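Local coordinates for protein putative SAM-dependent O-methyltranferase (PDB 4YMH) that probably transfers a methyl group from S-adenosylmethionine to an oxygen of its substrate, at residues Val95-Ser100 with Asn129-Leu134. Residues are numbered along the deposited sequence; the frame is centred on the assembly and turned at random.
Sequences VTLEYS and NTLKTL. With SAH (S-adenosyl-L-homocysteine), chain E.
Beside the S-adenosyl-L-homocysteine pocket, the end of strand 93-98 packs against helix 127-133 through Leu97. Leu97 CD1 lies 3.7 Å from Thr130 OG1. Leu97 CD1 is 4.1 Å from Leu131 CB. The Leu97 and Thr130 side chains run antiparallel, alongside one another. Further back along the strand, Val95 CG1 meets Leu134 CD1 at 4.4 Å. Leu70 of strand 68-72 touches all four leucine and valine side chains. One water bridges the segments: it accepts from Thr130 OG1 and, weakly, from Glu98 N.

The CA-CB bond of Glu98 points away from the helix, and both carboxylate oxygens bind the ribose. SAH O3' donates to Glu98 OE1 at 3.0 Å, and SAH O2' to Glu98 OE2 at 2.8 Å. The chain bend at chi2 (63°) helps bring the carboxylate to the diol. Ser100 N donates to the anti lone pair of Glu98 OE2, and Tyr75 N holds OE1. A glutamine here would probably leave one ribose hydroxyl without its acceptor. Tyr99 lays its ring over the adenine, with SAH C5 3.3 Å above the ring plane. An acidic residue ending the second strand of a Rossmann-like sheet and gripping the ribose is typical of class I methyltransferases.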
loop_
_atom_site.group_PDB
_atom_site.type_symbol
_atom_site.label_atom_id
_atom_site.label_comp_id
_atom_site.label_asym_id
_atom_site.label_seq_id
_atom_site.Cartn_x
_atom_site.Cartn_y
_atom_site.Cartn_z
ATOM N N VAL A 95 1.344 -0.021 22.130
ATOM C CA VAL A 95 0.242 -0.440 22.976
ATOM C C VAL A 95 -0.572 -1.448 22.182
ATOM O O VAL A 95 -0.938 -1.195 21.035
ATOM C CB VAL A 95 -0.648 0.750 23.401
ATOM C CG1 VAL A 95 -1.887 0.260 24.161
ATOM C CG2 VAL A 95 0.158 1.745 24.225
ATOM N N THR A 96 -0.825 -2.611 22.757
ATOM C CA THR A 96 -1.604 -3.583 22.022
ATOM C C THR A 96 -2.735 -4.102 22.898
ATOM O O THR A 96 -2.547 -4.367 24.093
ATOM C CB THR A 96 -0.705 -4.725 21.479
ATOM O OG1 THR A 96 -1.517 -5.690 20.797
ATOM C CG2 THR A 96 0.096 -5.394 22.592
ATOM N N LEU A 97 -3.929 -4.191 22.311
ATOM C CA LEU A 97 -5.130 -4.544 23.063
ATOM C C LEU A 97 -5.586 -5.964 22.761
ATOM O O LEU A 97 -5.649 -6.351 21.594
ATOM C CB LEU A 97 -6.271 -3.574 22.745
ATOM C CG LEU A 97 -5.996 -2.083 22.914
ATOM C CD1 LEU A 97 -7.265 -1.303 22.638
ATOM C CD2 LEU A 97 -5.477 -1.794 24.324
ATOM N N GLU A 98 -5.932 -6.734 23.794
ATOM C CA GLU A 98 -6.346 -8.120 23.554
ATOM C C GLU A 98 -7.332 -8.600 24.612
ATOM O O GLU A 98 -7.178 -8.263 25.784
ATOM C CB GLU A 98 -5.112 -9.039 23.518
ATOM C CG GLU A 98 -5.435 -10.528 23.444
ATOM C CD GLU A 98 -6.187 -10.924 22.175
ATOM O OE1 GLU A 98 -5.749 -10.537 21.065
ATOM O OE2 GLU A 98 -7.219 -11.635 22.284
ATOM N N TYR A 99 -8.294 -9.419 24.247
ATOM C CA TYR A 99 -9.252 -9.922 25.233
ATOM C C TYR A 99 -9.206 -11.397 25.559
ATOM O O TYR A 99 -9.717 -11.807 26.542
ATOM C CB TYR A 99 -10.679 -9.504 24.894
ATOM C CG TYR A 99 -11.426 -10.398 23.970
ATOM C CD1 TYR A 99 -12.783 -10.600 24.128
ATOM C CD2 TYR A 99 -10.810 -11.001 22.909
ATOM C CE1 TYR A 99 -13.489 -11.381 23.249
ATOM C CE2 TYR A 99 -11.502 -11.801 22.040
ATOM C CZ TYR A 99 -12.834 -11.992 22.207
ATOM O OH TYR A 99 -13.546 -12.788 21.332
ATOM N N SER A 100 -8.591 -12.182 24.725
ATOM C CA SER A 100 -8.577 -13.627 24.977
ATOM C C SER A 100 -7.501 -14.047 25.982
ATOM O O SER A 100 -6.316 -13.867 25.717
ATOM C CB SER A 100 -8.366 -14.392 23.668
ATOM O OG SER A 100 -7.978 -15.731 23.925
ATOM N N ASN A 129 -14.093 -1.252 25.430
ATOM C CA ASN A 129 -13.965 -0.428 26.639
ATOM C C ASN A 129 -12.554 0.105 26.908
ATOM O O ASN A 129 -12.395 1.270 27.249
ATOM C CB ASN A 129 -14.446 -1.184 27.878
ATOM C CG ASN A 129 -15.742 -1.936 27.640
ATOM O OD1 ASN A 129 -16.788 -1.328 27.415
ATOM N ND2 ASN A 129 -15.699 -3.254 27.776
ATOM N N THR A 130 -11.527 -0.723 26.742
ATOM C CA THR A 130 -10.169 -0.272 27.087
ATOM C C THR A 130 -9.673 0.822 26.149
ATOM O O THR A 130 -8.967 1.722 26.587
ATOM C CB THR A 130 -9.150 -1.430 27.095
ATOM O OG1 THR A 130 -9.088 -2.021 25.798
ATOM C CG2 THR A 130 -9.561 -2.496 28.118
ATOM N N LEU A 131 -10.054 0.762 24.873
ATOM C CA LEU A 131 -9.648 1.789 23.904
ATOM C C LEU A 131 -10.052 3.187 24.384
ATOM O O LEU A 131 -9.299 4.143 24.218
ATOM C CB LEU A 131 -10.253 1.512 22.520
ATOM C CG LEU A 131 -10.043 2.548 21.406
ATOM C CD1 LEU A 131 -8.568 2.657 21.027
ATOM C CD2 LEU A 131 -10.886 2.188 20.175
ATOM N N LYS A 132 -11.219 3.302 25.012
ATOM C CA LYS A 132 -11.679 4.595 25.529
ATOM C C LYS A 132 -10.825 5.114 26.686
ATOM O O LYS A 132 -10.807 6.316 26.960
ATOM C CB LYS A 132 -13.139 4.511 25.977
ATOM C CG LYS A 132 -14.101 4.234 24.842
ATOM C CD LYS A 132 -15.535 4.119 25.329
ATOM C CE LYS A 132 -16.429 3.675 24.182
ATOM N NZ LYS A 132 -17.869 3.748 24.523
ATOM N N THR A 133 -10.115 4.218 27.362
ATOM C CA THR A 133 -9.302 4.615 28.509
ATOM C C THR A 133 -7.928 5.134 28.102
ATOM O O THR A 133 -7.213 5.701 28.919
ATOM C CB THR A 133 -9.077 3.456 29.479
ATOM O OG1 THR A 133 -8.240 2.480 28.848
ATOM C CG2 THR A 133 -10.392 2.828 29.868
ATOM N N LEU A 134 -7.546 4.920 26.849
ATOM C CA LEU A 134 -6.224 5.350 26.406
ATOM C C LEU A 134 -6.107 6.874 26.379
ATOM O O LEU A 134 -7.090 7.574 26.141
ATOM C CB LEU A 134 -5.914 4.771 25.035
ATOM C CG LEU A 134 -5.889 3.244 24.965
ATOM C CD1 LEU A 134 -5.392 2.791 23.605
ATOM C CD2 LEU A 134 -5.043 2.654 26.106
HETATM N N SAH E . -2.742 -8.878 14.863
HETATM C CA SAH E . -2.454 -10.283 14.909
HETATM C CB SAH E . -3.715 -11.122 14.717
HETATM C CG SAH E . -4.990 -10.634 15.399
HETATM S SD SAH E . -6.281 -11.807 15.218
HETATM C C SAH E . -1.456 -10.670 13.851
HETATM O O SAH E . -0.818 -11.688 13.971
HETATM O OXT SAH E . -1.313 -9.946 12.878
HETATM C "C5'" SAH E . -7.510 -10.940 16.105
HETATM C "C4'" SAH E . -7.308 -10.921 17.613
HETATM O "O4'" SAH E . -8.243 -10.036 18.200
HETATM C "C3'" SAH E . -7.560 -12.263 18.255
HETATM O "O3'" SAH E . -6.465 -12.654 19.050
HETATM C "C2'" SAH E . -8.780 -12.050 19.114
HETATM O "O2'" SAH E . -8.807 -12.849 20.254
HETATM C "C1'" SAH E . -8.753 -10.569 19.397
HETATM N N9 SAH E . -10.078 -9.994 19.667
HETATM C C8 SAH E . -11.231 -10.312 19.108
HETATM N N7 SAH E . -12.212 -9.575 19.598
HETATM C C5 SAH E . -11.689 -8.763 20.482
HETATM C C6 SAH E . -12.172 -7.705 21.366
HETATM N N6 SAH E . -13.454 -7.416 21.364
HETATM N N1 SAH E . -11.304 -7.062 22.143
HETATM C C2 SAH E . -10.013 -7.373 22.108
HETATM N N3 SAH E . -9.497 -8.309 21.334
HETATM C C4 SAH E . -10.276 -9.025 20.514
HETATM O O HOH W 1 -7.699 -4.738 25.635
#